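Local coordinates for SusD-like protein BACOVA_02651 (Bacteroides ovatus, PDB 5E75) that binds polysaccharide at the bacterial cell surface, probably capturing xyloglucan before it is transported into the periplasm for degradation, at residues A[248-253]-A[353-358]; A[275-280]-A[346-351]; A[442-447]-A[477-482]. One frame throughout, in Å; residues are numbered along the deposited sequence.

Contact 1 of 3, residues A[248-253]-A[353-358]; sequences MQWVPL and LNTYIL
A two-stranded antiparallel sheet in this SusD-family protein, made by strands 244-248 and 355-359, ends at the pair Met248 and Thr355. The two residues form an antiparallel hydrogen-bonded pair: Met248 N donates to Thr355 O at 2.8 Å, and Thr355 N returns the bond to a lone pair of Met248 O at 3.2 Å. Their side chains project from the same face of the sheet and run side by side. Met248, extended beyond CG, lays SD beside CB and CG2 of Thr355, 3.8 Å from Thr355 CB, while Ile357 crosses it at about a right angle and brings CD1 to 4.0 Å from Met248 CG. CB of Met248 also touches one face of the Trp250 indole near its rim, and the NE1 edge of the ring is held by Thr355 OG1, which lies almost in the ring plane. Thr355 chi1 of -58° turns OG1 to this side, anti to the carbonyl carbon, and sends CG2 toward the methionine; the same hydroxyl also bonds Asn36 of helix 33-36.

Beyond the bridge Asn354 takes over. Its OD1 receives a weak bond from Trp250 N, and a water in hydrogen-bonding reach of both this OD1 and Trp250 O spans the same gap. Its ND2 makes a weak, bent bond to Gln249 OE1, the two amide planes being 70° apart; the stronger partner of that oxygen is Asn240. Apolar contacts thus lie on the strand side and polar ones follow beyond Met248. The straightest hydrogen bond between the two segments comes from a side chain, Trp250 NE1 to Thr355 OG1, at 2.9 Å and 165°.

Contact 2 of 3, residues A[275-280]-A[346-351]; sequences GVNCWS and VKQMNS
A type II beta turn, Lys347 to Asn350, packs against the irregular segment 275-280 at the protein surface, with Gln348 and Met349 at its two central positions. Gln348 reaches across to Asn277. From CB, 4.5 Å from Val276 CG1, its CG leaves anti to the backbone N (chi1 180°) and the side chain stays extended. CG passes the Trp279 indole at 4.2 Å from CH2, obliquely to the ring. At the tip, OE1 accepts a hydrogen bond from Asn277 ND2 at 3.0 Å, a fairly straight one (158°) lying in the carbonyl plane of Gln348 and close to the amide plane of Asn277, although the two amides are turned 40° apart.

Val276 presses on the backbone at the start of the turn: its CG1 comes within 3.3 Å of Gln348 N, and CG2 rests near Val346 CG1. Ser264 of helix 263-266 ties the two segments together through its OG, which bonds Asn277 O and Met349 N. Trp279 is held by Asp265, the partner of its NE1. Against the far rim of this indole lies the bent end of Met349: SD sits at the edge of the six-membered ring, 5.2 Å from its centroid, a Met-aromatic contact, and CE is 3.8 Å from Trp279 CH2.

Contact 3 of 3, residues A[442-447]-A[477-482]; sequences NQWRGY and EYYTAP
Tyr447 closes a type II beta turn that starts at Trp444, and its ring is the tightly packed centre of this contact. Pro482 CD sits over one face, 3.5 Å from the ring centroid, and Ala481 CA approaches the same face as a second, longer CH-pi contact. Trp444 CE3 lies over the opposite face, so the phenol is clamped between its own turn and segment 477-482. At Gly446 a CB would clash with Pro482 CB, and the backbone angles alone already call for glycine. An alanine at Tyr447 would probably loosen the junction, since both CH-pi contacts and the ring's surface against Trp444, Ala481 CB and Tyr479 CB would be lost.

Packing slackens toward the exposed Trp444, which meets Tyr479 through CE3 and CZ3, the latter 3.8 Å from Tyr479 CD2, with the planes at an oblique 70°. Arg445 points the other way, gripping Gln443 OE1 side-on with NE and NH2 while NH1 bonds Val61 O and Arg47 O. Between the segments the nearest thing to a hydrogen bond is a CA-H...O contact from Tyr447 CA to Thr480 O at 3.4 Å. Cohesion therefore rests on the faces of the Tyr447 ring and on apolar carbon, with no hydrogen bond across.

Contacts 1 and 2 are neighbours that touch. Their centres lie about 16 Å apart, contact 2 falls within the chain between the two segments of contact 1, and Pro252 O probably accepts a hydrogen bond from Asn350 ND2 at 3.1 Å. Segment 346-351 runs on into 353-358 through Pro352, with Ser351 OG bonded to Leu353 N. Contact 3 is built later in the chain and stands apart, on the opposite side of the chain's centre from contact 1, with about 34 Å between their centres; from contact 2 its nearest atoms are about 15 Å away. Contact 1 has a bound 1,2-ethanediol about 4 Å from the Ile357 side chain, probably from the crystallisation liquor.

Contact 1 of 3, residues A[248-253]-A[353-358]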
loop_
_atom_site.group_PDB
_atom_site.type_symbol
_atom_site.label_atom_id
_atom_site.label_comp_id
_atom_site.label_asym_id
_atom_site.label_seq_id
_atom_site.Cartn_x
_atom_site.Cartn_y
_atom_site.Cartn_z
ATOM N N MET A 248 -2.350 -6.890 7.285
ATOM C CA MET A 248 -3.701 -7.330 7.588
ATOM C C MET A 248 -3.739 -8.853 7.536
ATOM O O MET A 248 -3.256 -9.485 6.599
ATOM C CB MET A 248 -4.703 -6.743 6.591
ATOM C CG MET A 248 -4.610 -5.238 6.469
ATOM S SD MET A 248 -5.631 -4.561 5.146
ATOM C CE MET A 248 -4.817 -2.974 4.864
ATOM N N GLN A 249 -4.327 -9.420 8.579
ATOM C CA GLN A 249 -4.248 -10.842 8.881
ATOM C C GLN A 249 -5.570 -11.531 8.542
ATOM O O GLN A 249 -6.442 -11.706 9.395
ATOM C CB GLN A 249 -3.932 -11.033 10.363
ATOM C CG GLN A 249 -2.627 -10.395 10.785
ATOM C CD GLN A 249 -1.424 -11.093 10.184
ATOM O OE1 GLN A 249 -1.368 -12.320 10.101
ATOM N NE2 GLN A 249 -0.446 -10.307 9.769
ATOM N N TRP A 250 -5.714 -11.934 7.292
ATOM C CA TRP A 250 -6.985 -12.477 6.837
ATOM C C TRP A 250 -7.188 -13.932 7.275
ATOM O O TRP A 250 -6.229 -14.673 7.494
ATOM C CB TRP A 250 -7.126 -12.292 5.322
ATOM C CG TRP A 250 -7.006 -10.853 4.935
ATOM C CD1 TRP A 250 -6.043 -10.292 4.151
ATOM C CD2 TRP A 250 -7.867 -9.778 5.333
ATOM N NE1 TRP A 250 -6.246 -8.949 4.030
ATOM C CE2 TRP A 250 -7.353 -8.595 4.750
ATOM C CE3 TRP A 250 -9.016 -9.696 6.127
ATOM C CZ2 TRP A 250 -7.946 -7.355 4.941
ATOM C CZ3 TRP A 250 -9.605 -8.465 6.312
ATOM C CH2 TRP A 250 -9.073 -7.309 5.721
ATOM N N VAL A 251 -8.461 -14.302 7.426
ATOM C CA VAL A 251 -8.863 -15.612 7.940
ATOM C C VAL A 251 -9.780 -16.264 6.906
ATOM O O VAL A 251 -11.003 -16.175 7.011
ATOM C CB VAL A 251 -9.634 -15.500 9.284
ATOM C CG1 VAL A 251 -9.921 -16.891 9.847
ATOM C CG2 VAL A 251 -8.859 -14.658 10.307
ATOM N N PRO A 252 -9.199 -16.924 5.900
ATOM C CA PRO A 252 -9.992 -17.462 4.783
ATOM C C PRO A 252 -11.088 -18.456 5.192
ATOM O O PRO A 252 -12.127 -18.513 4.525
ATOM C CB PRO A 252 -8.945 -18.150 3.900
ATOM C CG PRO A 252 -7.786 -18.385 4.788
ATOM C CD PRO A 252 -7.776 -17.288 5.789
ATOM N N LEU A 253 -10.872 -19.203 6.272
ATOM C CA LEU A 253 -11.885 -20.139 6.755
ATOM C C LEU A 253 -12.720 -19.547 7.898
ATOM O O LEU A 253 -13.401 -20.285 8.610
ATOM C CB LEU A 253 -11.224 -21.451 7.193
ATOM C CG LEU A 253 -10.330 -22.116 6.138
ATOM C CD1 LEU A 253 -9.727 -23.408 6.660
ATOM C CD2 LEU A 253 -11.093 -22.371 4.844
ATOM N N LEU A 353 -3.938 -14.720 0.970
ATOM C CA LEU A 353 -2.819 -13.828 1.202
ATOM C C LEU A 353 -3.144 -12.738 2.196
ATOM O O LEU A 353 -4.241 -12.164 2.189
ATOM C CB LEU A 353 -2.394 -13.179 -0.113
ATOM C CG LEU A 353 -1.992 -14.158 -1.207
ATOM C CD1 LEU A 353 -1.756 -13.394 -2.480
ATOM C CD2 LEU A 353 -0.749 -14.940 -0.828
ATOM N N ASN A 354 -2.183 -12.444 3.066
ATOM C CA ASN A 354 -2.277 -11.241 3.867
ATOM C C ASN A 354 -2.146 -10.002 2.979
ATOM O O ASN A 354 -1.667 -10.101 1.827
ATOM C CB ASN A 354 -1.173 -11.216 4.929
ATOM C CG ASN A 354 -1.461 -12.121 6.108
ATOM O OD1 ASN A 354 -2.578 -12.612 6.285
ATOM N ND2 ASN A 354 -0.450 -12.340 6.924
ATOM N N THR A 355 -2.558 -8.847 3.502
ATOM C CA THR A 355 -2.352 -7.576 2.796
ATOM C C THR A 355 -1.264 -6.796 3.524
ATOM O O THR A 355 -1.434 -6.379 4.658
ATOM C CB THR A 355 -3.634 -6.721 2.765
ATOM O OG1 THR A 355 -4.688 -7.458 2.135
ATOM C CG2 THR A 355 -3.427 -5.423 2.000
ATOM N N TYR A 356 -0.115 -6.622 2.891
ATOM C CA TYR A 356 0.981 -5.891 3.511
ATOM C C TYR A 356 0.607 -4.447 3.831
ATOM O O TYR A 356 -0.038 -3.764 3.027
ATOM C CB TYR A 356 2.206 -5.878 2.600
ATOM C CG TYR A 356 2.940 -7.185 2.529
ATOM C CD1 TYR A 356 3.638 -7.669 3.630
ATOM C CD2 TYR A 356 2.958 -7.933 1.364
ATOM C CE1 TYR A 356 4.314 -8.856 3.588
ATOM C CE2 TYR A 356 3.655 -9.145 1.305
ATOM C CZ TYR A 356 4.321 -9.596 2.443
ATOM O OH TYR A 356 5.012 -10.783 2.433
ATOM N N ILE A 357 1.030 -3.994 5.010
ATOM C CA ILE A 357 1.006 -2.586 5.375
ATOM C C ILE A 357 2.434 -2.040 5.373
ATOM O O ILE A 357 2.684 -0.949 4.852
ATOM C CB ILE A 357 0.309 -2.361 6.737
ATOM C CG1 ILE A 357 -1.175 -2.712 6.623
ATOM C CG2 ILE A 357 0.489 -0.916 7.224
ATOM C CD1 ILE A 357 -1.932 -2.732 7.961
ATOM N N LEU A 358 3.373 -2.806 5.932
ATOM C CA LEU A 358 4.784 -2.434 5.925
ATOM C C LEU A 358 5.714 -3.640 5.748
ATOM O O LEU A 358 5.660 -4.584 6.545
ATOM C CB LEU A 358 5.165 -1.712 7.220
ATOM C CG LEU A 358 6.610 -1.189 7.292
ATOM C CD1 LEU A 358 6.810 -0.046 6.300
ATOM C CD2 LEU A 358 6.948 -0.759 8.708
HETATM O O HOH W 1 -3.507 -14.638 7.690
#

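Contact 2 of 3, residues A[275-280]-A[346-351]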
loop_
_atom_site.group_PDB
_atom_site.type_symbol
_atom_site.label_atom_id
_atom_site.label_comp_id
_atom_site.label_asym_id
_atom_site.label_seq_id
_atom_site.Cartn_x
_atom_site.Cartn_y
_atom_site.Cartn_z
ATOM N N GLY A 275 -9.821 -22.803 -11.431
ATOM C CA GLY A 275 -11.229 -22.884 -11.777
ATOM C C GLY A 275 -12.147 -21.996 -10.958
ATOM O O GLY A 275 -13.337 -21.901 -11.235
ATOM N N VAL A 276 -11.609 -21.337 -9.935
ATOM C CA VAL A 276 -12.395 -20.435 -9.100
ATOM C C VAL A 276 -12.813 -19.184 -9.898
ATOM O O VAL A 276 -11.999 -18.595 -10.610
ATOM C CB VAL A 276 -11.579 -20.044 -7.849
ATOM C CG1 VAL A 276 -12.184 -18.833 -7.141
ATOM C CG2 VAL A 276 -11.470 -21.240 -6.904
ATOM N N ASN A 277 -14.070 -18.767 -9.763
ATOM C CA ASN A 277 -14.614 -17.655 -10.530
ATOM C C ASN A 277 -13.834 -16.366 -10.298
ATOM O O ASN A 277 -13.460 -16.058 -9.165
ATOM C CB ASN A 277 -16.086 -17.429 -10.184
ATOM C CG ASN A 277 -16.965 -18.589 -10.605
ATOM O OD1 ASN A 277 -16.733 -19.229 -11.632
ATOM N ND2 ASN A 277 -17.980 -18.872 -9.802
ATOM N N CYS A 278 -13.606 -15.621 -11.376
ATOM C CA CYS A 278 -12.878 -14.349 -11.308
ATOM C C CYS A 278 -13.245 -13.528 -12.530
ATOM O O CYS A 278 -13.856 -14.057 -13.462
ATOM C CB CYS A 278 -11.377 -14.601 -11.225
ATOM S SG CYS A 278 -10.720 -15.512 -12.599
ATOM N N TRP A 279 -12.878 -12.246 -12.554
ATOM C CA TRP A 279 -13.364 -11.351 -13.597
ATOM C C TRP A 279 -12.506 -10.090 -13.796
ATOM O O TRP A 279 -12.990 -9.076 -14.287
ATOM C CB TRP A 279 -14.805 -10.944 -13.278
ATOM C CG TRP A 279 -15.003 -10.505 -11.847
ATOM C CD1 TRP A 279 -14.696 -9.288 -11.308
ATOM C CD2 TRP A 279 -15.571 -11.285 -10.784
ATOM N NE1 TRP A 279 -15.034 -9.266 -9.968
ATOM C CE2 TRP A 279 -15.565 -10.479 -9.623
ATOM C CE3 TRP A 279 -16.070 -12.588 -10.701
ATOM C CZ2 TRP A 279 -16.060 -10.938 -8.389
ATOM C CZ3 TRP A 279 -16.546 -13.043 -9.480
ATOM C CH2 TRP A 279 -16.541 -12.218 -8.343
ATOM N N SER A 280 -11.229 -10.146 -13.447
ATOM C CA SER A 280 -10.402 -8.940 -13.552
ATOM C C SER A 280 -10.144 -8.536 -14.989
ATOM O O SER A 280 -9.800 -9.375 -15.818
ATOM C CB SER A 280 -9.049 -9.147 -12.878
ATOM O OG SER A 280 -8.344 -7.914 -12.803
ATOM N N VAL A 346 -8.475 -21.123 -1.468
ATOM C CA VAL A 346 -8.773 -20.181 -2.543
ATOM C C VAL A 346 -10.214 -20.454 -2.960
ATOM O O VAL A 346 -10.534 -21.565 -3.381
ATOM C CB VAL A 346 -7.841 -20.351 -3.755
ATOM C CG1 VAL A 346 -8.281 -19.425 -4.898
ATOM C CG2 VAL A 346 -6.386 -20.089 -3.376
ATOM N N LYS A 347 -11.085 -19.459 -2.824
ATOM C CA LYS A 347 -12.475 -19.554 -3.262
ATOM C C LYS A 347 -12.869 -18.223 -3.866
ATOM O O LYS A 347 -12.095 -17.264 -3.817
ATOM C CB LYS A 347 -13.406 -19.891 -2.087
ATOM C CG LYS A 347 -13.338 -21.337 -1.633
ATOM C CD LYS A 347 -14.350 -21.647 -0.532
ATOM C CE LYS A 347 -14.517 -23.161 -0.326
ATOM N NZ LYS A 347 -15.481 -23.860 -1.275
ATOM N N GLN A 348 -14.041 -18.159 -4.489
ATOM C CA GLN A 348 -14.532 -16.914 -5.059
ATOM C C GLN A 348 -14.457 -15.813 -4.004
ATOM O O GLN A 348 -14.907 -16.001 -2.871
ATOM C CB GLN A 348 -15.972 -17.075 -5.552
ATOM C CG GLN A 348 -16.566 -15.819 -6.152
ATOM C CD GLN A 348 -17.966 -16.039 -6.693
ATOM O OE1 GLN A 348 -18.138 -16.647 -7.736
ATOM N NE2 GLN A 348 -18.968 -15.549 -5.977
ATOM N N MET A 349 -13.871 -14.678 -4.375
ATOM C CA MET A 349 -13.734 -13.542 -3.476
ATOM C C MET A 349 -13.131 -13.958 -2.135
ATOM O O MET A 349 -13.559 -13.485 -1.085
ATOM C CB MET A 349 -15.089 -12.840 -3.290
ATOM C CG MET A 349 -15.605 -12.261 -4.596
ATOM S SD MET A 349 -17.204 -11.418 -4.458
ATOM C CE MET A 349 -18.327 -12.667 -5.048
ATOM N N ASN A 350 -12.123 -14.829 -2.168
ATOM C CA ASN A 350 -11.503 -15.309 -0.933
ATOM C C ASN A 350 -10.065 -15.736 -1.178
ATOM O O ASN A 350 -9.793 -16.853 -1.644
ATOM C CB ASN A 350 -12.311 -16.461 -0.336
ATOM C CG ASN A 350 -12.006 -16.681 1.124
ATOM O OD1 ASN A 350 -10.954 -16.282 1.612
ATOM N ND2 ASN A 350 -12.933 -17.304 1.840
ATOM N N SER A 351 -9.148 -14.821 -0.882
ATOM C CA SER A 351 -7.718 -15.045 -1.057
ATOM C C SER A 351 -7.068 -15.358 0.281
ATOM O O SER A 351 -7.408 -14.732 1.283
ATOM C CB SER A 351 -7.051 -13.785 -1.600
ATOM O OG SER A 351 -5.645 -13.925 -1.574
#

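Contact 3 of 3, residues A[442-447]-A[477-482]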
loop_
_atom_site.group_PDB
_atom_site.type_symbol
_atom_site.label_atom_id
_atom_site.label_comp_id
_atom_site.label_asym_id
_atom_site.label_seq_id
_atom_site.Cartn_x
_atom_site.Cartn_y
_atom_site.Cartn_z
ATOM N N ASN A 442 3.136 12.886 -17.491
ATOM C CA ASN A 442 3.979 12.135 -18.403
ATOM C C ASN A 442 3.917 10.634 -18.216
ATOM O O ASN A 442 4.734 9.911 -18.770
ATOM C CB ASN A 442 5.416 12.654 -18.327
ATOM C CG ASN A 442 5.614 13.895 -19.179
ATOM O OD1 ASN A 442 5.741 13.799 -20.399
ATOM N ND2 ASN A 442 5.583 15.062 -18.556
ATOM N N GLN A 443 2.897 10.163 -17.502
ATOM C CA GLN A 443 2.713 8.732 -17.263
ATOM C C GLN A 443 1.821 8.065 -18.312
ATOM O O GLN A 443 1.582 6.876 -18.253
ATOM C CB GLN A 443 2.135 8.498 -15.866
ATOM C CG GLN A 443 3.144 8.649 -14.753
ATOM C CD GLN A 443 2.526 8.363 -13.403
ATOM O OE1 GLN A 443 1.898 9.228 -12.797
ATOM N NE2 GLN A 443 2.676 7.135 -12.933
ATOM N N TRP A 444 1.315 8.846 -19.258
ATOM C CA TRP A 444 0.433 8.321 -20.313
ATOM C C TRP A 444 -0.761 7.596 -19.700
ATOM O O TRP A 444 -1.145 6.508 -20.131
ATOM C CB TRP A 444 1.184 7.384 -21.269
ATOM C CG TRP A 444 2.215 8.058 -22.143
ATOM C CD1 TRP A 444 3.281 8.799 -21.733
ATOM C CD2 TRP A 444 2.281 8.017 -23.575
ATOM N NE1 TRP A 444 4.011 9.225 -22.822
ATOM C CE2 TRP A 444 3.411 8.762 -23.960
ATOM C CE3 TRP A 444 1.490 7.427 -24.566
ATOM C CZ2 TRP A 444 3.772 8.928 -25.298
ATOM C CZ3 TRP A 444 1.855 7.598 -25.898
ATOM C CH2 TRP A 444 2.981 8.342 -26.245
ATOM N N ARG A 445 -1.331 8.202 -18.672
ATOM C CA ARG A 445 -2.439 7.588 -17.960
ATOM C C ARG A 445 -3.648 7.404 -18.873
ATOM O O ARG A 445 -4.057 8.322 -19.579
ATOM C CB ARG A 445 -2.813 8.436 -16.744
ATOM C CG ARG A 445 -1.806 8.350 -15.615
ATOM C CD ARG A 445 -1.896 9.547 -14.688
ATOM N NE ARG A 445 -1.037 9.386 -13.506
ATOM C CZ ARG A 445 -1.404 8.776 -12.375
ATOM N NH1 ARG A 445 -2.632 8.290 -12.248
ATOM N NH2 ARG A 445 -0.544 8.702 -11.367
ATOM N N GLY A 446 -4.201 6.197 -18.855
ATOM C CA GLY A 446 -5.362 5.874 -19.677
ATOM C C GLY A 446 -5.017 5.320 -21.048
ATOM O O GLY A 446 -5.900 4.787 -21.721
ATOM N N TYR A 447 -3.764 5.455 -21.467
ATOM C CA TYR A 447 -3.299 4.777 -22.674
ATOM C C TYR A 447 -3.023 3.326 -22.338
ATOM O O TYR A 447 -2.437 3.019 -21.306
ATOM C CB TYR A 447 -2.011 5.393 -23.206
ATOM C CG TYR A 447 -2.173 6.697 -23.925
ATOM C CD1 TYR A 447 -2.371 7.876 -23.228
ATOM C CD2 TYR A 447 -2.103 6.749 -25.310
ATOM C CE1 TYR A 447 -2.514 9.082 -23.900
ATOM C CE2 TYR A 447 -2.237 7.938 -25.983
ATOM C CZ TYR A 447 -2.449 9.098 -25.278
ATOM O OH TYR A 447 -2.573 10.282 -25.966
ATOM N N GLU A 477 1.709 4.944 -31.873
ATOM C CA GLU A 477 0.637 5.231 -32.813
ATOM C C GLU A 477 -0.417 4.120 -32.797
ATOM O O GLU A 477 -1.546 4.309 -33.258
ATOM C CB GLU A 477 1.193 5.447 -34.229
ATOM C CG GLU A 477 1.937 4.259 -34.821
ATOM C CD GLU A 477 3.422 4.226 -34.469
ATOM O OE1 GLU A 477 3.814 4.744 -33.401
ATOM O OE2 GLU A 477 4.205 3.678 -35.276
ATOM N N TYR A 478 -0.051 2.963 -32.245
ATOM C CA TYR A 478 -0.956 1.815 -32.188
ATOM C C TYR A 478 -1.575 1.603 -30.808
ATOM O O TYR A 478 -2.343 0.662 -30.615
ATOM C CB TYR A 478 -0.225 0.549 -32.614
ATOM C CG TYR A 478 0.266 0.624 -34.034
ATOM C CD1 TYR A 478 -0.628 0.562 -35.091
ATOM C CD2 TYR A 478 1.614 0.771 -34.319
ATOM C CE1 TYR A 478 -0.191 0.635 -36.398
ATOM C CE2 TYR A 478 2.060 0.853 -35.623
ATOM C CZ TYR A 478 1.150 0.783 -36.652
ATOM O OH TYR A 478 1.591 0.859 -37.958
ATOM N N TYR A 479 -1.246 2.465 -29.854
ATOM C CA TYR A 479 -1.876 2.405 -28.540
ATOM C C TYR A 479 -3.325 2.844 -28.653
ATOM O O TYR A 479 -3.693 3.579 -29.572
ATOM C CB TYR A 479 -1.189 3.335 -27.530
ATOM C CG TYR A 479 0.271 3.077 -27.227
ATOM C CD1 TYR A 479 0.947 1.972 -27.735
ATOM C CD2 TYR A 479 0.979 3.963 -26.420
ATOM C CE1 TYR A 479 2.286 1.770 -27.452
ATOM C CE2 TYR A 479 2.301 3.767 -26.140
ATOM C CZ TYR A 479 2.951 2.674 -26.652
ATOM O OH TYR A 479 4.278 2.499 -26.355
ATOM N N THR A 480 -4.143 2.394 -27.713
ATOM C CA THR A 480 -5.504 2.877 -27.578
ATOM C C THR A 480 -5.454 4.086 -26.661
ATOM O O THR A 480 -5.080 3.975 -25.490
ATOM C CB THR A 480 -6.422 1.786 -26.992
ATOM O OG1 THR A 480 -6.387 0.629 -27.841
ATOM C CG2 THR A 480 -7.851 2.284 -26.864
ATOM N N ALA A 481 -5.786 5.257 -27.192
ATOM C CA ALA A 481 -5.791 6.468 -26.382
ATOM C C ALA A 481 -7.054 6.560 -25.531
ATOM O O ALA A 481 -8.099 6.025 -25.895
ATOM C CB ALA A 481 -5.634 7.706 -27.262
ATOM N N PRO A 482 -6.960 7.218 -24.375
ATOM C CA PRO A 482 -8.143 7.381 -23.528
ATOM C C PRO A 482 -9.166 8.326 -24.159
ATOM O O PRO A 482 -8.806 9.121 -25.024
ATOM C CB PRO A 482 -7.569 7.993 -22.244
ATOM C CG PRO A 482 -6.271 8.590 -22.650
ATOM C CD PRO A 482 -5.735 7.711 -23.723
#